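Oxalate-binding protein (Thermotoga maritima, PDB 1O4T) binds oxalate and manganese as a homodimeric cupin and is a putative oxalate decarboxylase. Local coordinates at residues 50-53 with 54-58; 98-101 with 102-106. All coordinates share one frame; numbering follows the deposited sequence.

Interaction 1 of 2, residues 50-53 with 54-58; sequences EAMH and NKARL
Two overlapping beta turns lead from the loop 46-55 into strand 56-64: a type I turn spans E50 to H53, and a type I' turn spans M52 to K55. The first is closed by H53 N on E50 O (3.0 Å), the second by K55 N on M52 O (3.0 Å). This second bond is nearly straight at 163°, but the donor stands above the carbonyl plane of M52. H53 and N54, the two middle residues of the type I' turn, both have positive phi. From the first position of this turn, M52 reaches across to A56: CG is anti to the carbonyl carbon, and a bend at chi3 (-68°) swings CE toward the backbone of A56. SD packs on A56 CB at 3.8 Å, while CE lies 3.6 Å from A56 O, a carbonyl buried here with no polar partner in the model. F79 of the second subunit also packs on M52. At the turn itself, K55 CG lies against H53 O (3.5 Å) before the lysine leads away. The H53 ring reaches the second subunit: NE2 hydrogen-bonds D109 there, and the ring meets F79 of that subunit with the planes about 20° apart. Beyond A56 the chain turns a corner at R57, which forms a salt bridge with E78, and L58 touches the bound oxalate. Paired type I and type I' turns lead here into a strand that reaches the ligand pocket of this dimeric cupin, a double-stranded beta-helix.

Interaction 2 of 2, residues 98-101 with 102-106; sequences VPIK and AGDVC
I100, near the end of strand 96-101, meets the strand beyond the turn with one branch: CG2 lies 4.0 Å from C106 SG and 3.7 Å from D104 OD2, and F91 packs against both I100 and C106. The next residue, K101, is gripped through its backbone. Its N donates to D104 OD2 (2.9 Å, 152°), approaching from above the carboxylate plane, and its O accepts from D104 N (2.9 Å), here in the carbonyl plane. The aspartate can fold back because its CG is anti to the carbonyl carbon, beside the backbone N (chi1 -70°). K101 CG passes OD2 at 3.7 Å before the extended lysine chain leads away. In the type II turn, G103 sits at a positive phi where a CB would jam against the carbonyl oxygen of A102. D104 OD1 forms a salt bridge with R22 of the second subunit; an alanine here in place of the aspartate would probably leave K101 N without its acceptor and that arginine without its charged mate. Strand segments 98-101 and 104-106, whose N-to-C directions differ by 129°, are joined by a type II turn that passes the chain from one sheet of the cupin double-stranded beta-helix to the other.

Interactions 1 and 2 follow in series along the chain, with centres about 25 Å apart and nearest atoms about 11 Å apart, so they do not touch. Both feed the same six-stranded antiparallel sheet: 54-58 enters its strand 56-64, and 102-106 enters strand 104-108, outermost within this chain. Their relation to the pocket differs. The side chain of L58 is about 4 Å from the oxalate and that of R57 about 6 Å from the manganese, whereas the side chain of C106 lies about 9 Å from the oxalate but about 4 Å from the side chain of oxalate-binding Y82. Both contacts also meet the second subunit, and at 104-106 the sheet continues into it.

Interaction 1 of 2, residues 50-53 with 54-58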
loop_
_atom_site.group_PDB
_atom_site.type_symbol
_atom_site.label_atom_id
_atom_site.label_comp_id
_atom_site.label_asym_id
_atom_site.label_seq_id
_atom_site.Cartn_x
_atom_site.Cartn_y
_atom_site.Cartn_z
ATOM N N GLU A 50 6.721 -15.392 -2.943
ATOM C CA GLU A 50 5.995 -16.542 -3.478
ATOM C C GLU A 50 4.486 -16.288 -3.594
ATOM O O GLU A 50 3.906 -16.539 -4.639
ATOM C CB GLU A 50 6.251 -17.822 -2.654
ATOM C CG GLU A 50 7.610 -18.484 -2.918
ATOM C CD GLU A 50 7.599 -20.009 -2.748
ATOM O OE1 GLU A 50 6.497 -20.617 -2.896
ATOM O OE2 GLU A 50 8.696 -20.615 -2.503
ATOM N N ALA A 51 3.866 -15.786 -2.529
ATOM C CA ALA A 51 2.484 -15.334 -2.600
ATOM C C ALA A 51 2.294 -14.407 -3.810
ATOM O O ALA A 51 1.296 -14.497 -4.531
ATOM C CB ALA A 51 2.094 -14.593 -1.308
ATOM N N MET A 52 3.267 -13.518 -4.034
ATOM C CA MET A 52 3.142 -12.484 -5.073
ATOM C C MET A 52 3.712 -12.942 -6.397
ATOM O O MET A 52 4.087 -12.123 -7.224
ATOM C CB MET A 52 3.767 -11.167 -4.594
ATOM C CG MET A 52 3.006 -10.584 -3.427
ATOM S SD MET A 52 3.678 -9.028 -2.894
ATOM C CE MET A 52 5.337 -9.577 -2.184
ATOM N N HIS A 53 3.712 -14.261 -6.590
ATOM C CA HIS A 53 4.141 -14.925 -7.830
ATOM C C HIS A 53 5.507 -14.442 -8.297
ATOM O O HIS A 53 5.762 -14.326 -9.495
ATOM C CB HIS A 53 3.095 -14.731 -8.937
ATOM C CG HIS A 53 1.727 -15.246 -8.584
ATOM N ND1 HIS A 53 1.157 -16.341 -9.206
ATOM C CD2 HIS A 53 0.817 -14.813 -7.679
ATOM C CE1 HIS A 53 -0.041 -16.562 -8.698
ATOM N NE2 HIS A 53 -0.271 -15.650 -7.764
ATOM N N ASN A 54 6.388 -14.157 -7.343
ATOM C CA ASN A 54 7.752 -13.707 -7.648
ATOM C C ASN A 54 7.805 -12.424 -8.517
ATOM O O ASN A 54 8.836 -12.115 -9.135
ATOM C CB ASN A 54 8.575 -14.869 -8.270
ATOM C CG ASN A 54 8.597 -16.137 -7.381
ATOM O OD1 ASN A 54 8.995 -16.097 -6.206
ATOM N ND2 ASN A 54 8.168 -17.266 -7.951
ATOM N N LYS A 55 6.708 -11.656 -8.511
ATOM C CA LYS A 55 6.610 -10.393 -9.249
ATOM C C LYS A 55 7.009 -9.196 -8.389
ATOM O O LYS A 55 7.378 -8.143 -8.908
ATOM C CB LYS A 55 5.193 -10.213 -9.773
ATOM C CG LYS A 55 4.800 -11.253 -10.807
ATOM C CD LYS A 55 5.610 -11.046 -12.083
ATOM C CE LYS A 55 5.141 -11.934 -13.196
ATOM N NZ LYS A 55 6.087 -11.855 -14.354
ATOM N N ALA A 56 6.891 -9.365 -7.071
ATOM C CA ALA A 56 7.299 -8.380 -6.068
ATOM C C ALA A 56 8.071 -9.143 -5.009
ATOM O O ALA A 56 7.770 -10.308 -4.729
ATOM C CB ALA A 56 6.099 -7.695 -5.462
ATOM N N ARG A 57 9.104 -8.539 -4.461
ATOM C CA ARG A 57 9.905 -9.239 -3.490
ATOM C C ARG A 57 9.696 -8.756 -2.048
ATOM O O ARG A 57 10.191 -9.407 -1.122
ATOM C CB ARG A 57 11.389 -9.231 -3.897
ATOM C CG ARG A 57 12.191 -7.979 -3.550
ATOM C CD ARG A 57 13.708 -8.183 -3.760
ATOM N NE ARG A 57 14.502 -6.978 -3.554
ATOM C CZ ARG A 57 14.800 -6.458 -2.362
ATOM N NH1 ARG A 57 14.409 -7.036 -1.232
ATOM N NH2 ARG A 57 15.515 -5.357 -2.298
ATOM N N LEU A 58 8.978 -7.639 -1.867
ATOM C CA LEU A 58 8.667 -7.089 -0.552
ATOM C C LEU A 58 7.290 -6.428 -0.519
ATOM O O LEU A 58 6.972 -5.629 -1.391
ATOM C CB LEU A 58 9.689 -6.004 -0.167
ATOM C CG LEU A 58 9.552 -5.439 1.259
ATOM C CD1 LEU A 58 9.948 -6.504 2.278
ATOM C CD2 LEU A 58 10.401 -4.215 1.418
#

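Interaction 2 of 2, residues 98-101 with 102-106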
loop_
_atom_site.group_PDB
_atom_site.type_symbol
_atom_site.label_atom_id
_atom_site.label_comp_id
_atom_site.label_asym_id
_atom_site.label_seq_id
_atom_site.Cartn_x
_atom_site.Cartn_y
_atom_site.Cartn_z
ATOM N N VAL A 98 12.817 15.615 0.621
ATOM C CA VAL A 98 11.436 16.059 0.508
ATOM C C VAL A 98 10.713 15.674 1.810
ATOM O O VAL A 98 10.725 14.505 2.180
ATOM C CB VAL A 98 10.776 15.347 -0.696
ATOM C CG1 VAL A 98 9.265 15.522 -0.705
ATOM C CG2 VAL A 98 11.395 15.848 -2.016
ATOM N N PRO A 99 10.115 16.627 2.526
ATOM C CA PRO A 99 9.311 16.274 3.683
ATOM C C PRO A 99 8.032 15.560 3.296
ATOM O O PRO A 99 7.364 15.957 2.339
ATOM C CB PRO A 99 8.988 17.606 4.367
ATOM C CG PRO A 99 9.486 18.699 3.480
ATOM C CD PRO A 99 10.207 18.078 2.315
ATOM N N ILE A 100 7.721 14.509 4.061
ATOM C CA ILE A 100 6.595 13.657 3.798
ATOM C C ILE A 100 5.738 13.488 5.042
ATOM O O ILE A 100 6.168 13.787 6.182
ATOM C CB ILE A 100 7.013 12.300 3.174
ATOM C CG1 ILE A 100 8.166 11.596 3.896
ATOM C CG2 ILE A 100 7.439 12.516 1.732
ATOM C CD1 ILE A 100 7.781 10.879 5.137
ATOM N N LYS A 101 4.503 13.068 4.775
ATOM C CA LYS A 101 3.500 12.832 5.778
ATOM C C LYS A 101 2.500 11.795 5.272
ATOM O O LYS A 101 2.465 11.450 4.072
ATOM C CB LYS A 101 2.781 14.131 6.122
ATOM C CG LYS A 101 2.114 14.793 4.938
ATOM C CD LYS A 101 1.446 16.077 5.361
ATOM C CE LYS A 101 0.263 16.390 4.458
ATOM N NZ LYS A 101 -0.280 17.720 4.838
ATOM N N ALA A 102 1.678 11.333 6.217
ATOM C CA ALA A 102 0.564 10.455 5.935
ATOM C C ALA A 102 -0.143 10.828 4.646
ATOM O O ALA A 102 -0.512 11.978 4.418
ATOM C CB ALA A 102 -0.410 10.473 7.109
ATOM N N GLY A 103 -0.327 9.833 3.795
ATOM C CA GLY A 103 -1.007 10.040 2.524
ATOM C C GLY A 103 -0.055 10.197 1.341
ATOM O O GLY A 103 -0.472 10.114 0.201
ATOM N N ASP A 104 1.228 10.431 1.612
ATOM C CA ASP A 104 2.211 10.598 0.531
ATOM C C ASP A 104 2.672 9.269 -0.057
ATOM O O ASP A 104 2.913 8.277 0.648
ATOM C CB ASP A 104 3.421 11.383 1.025
ATOM C CG ASP A 104 3.114 12.844 1.298
ATOM O OD1 ASP A 104 2.048 13.406 0.904
ATOM O OD2 ASP A 104 3.912 13.525 1.949
ATOM N N VAL A 105 2.835 9.261 -1.364
ATOM C CA VAL A 105 3.447 8.125 -2.068
ATOM C C VAL A 105 4.872 8.532 -2.404
ATOM O O VAL A 105 5.075 9.596 -2.973
ATOM C CB VAL A 105 2.700 7.821 -3.357
ATOM C CG1 VAL A 105 3.411 6.749 -4.195
ATOM C CG2 VAL A 105 1.282 7.414 -3.051
ATOM N N CYS A 106 5.846 7.680 -2.057
ATOM C CA CYS A 106 7.253 7.889 -2.453
ATOM C C CYS A 106 7.643 6.810 -3.415
ATOM O O CYS A 106 7.559 5.631 -3.062
ATOM C CB CYS A 106 8.163 7.839 -1.234
ATOM S SG CYS A 106 7.626 8.889 0.118
#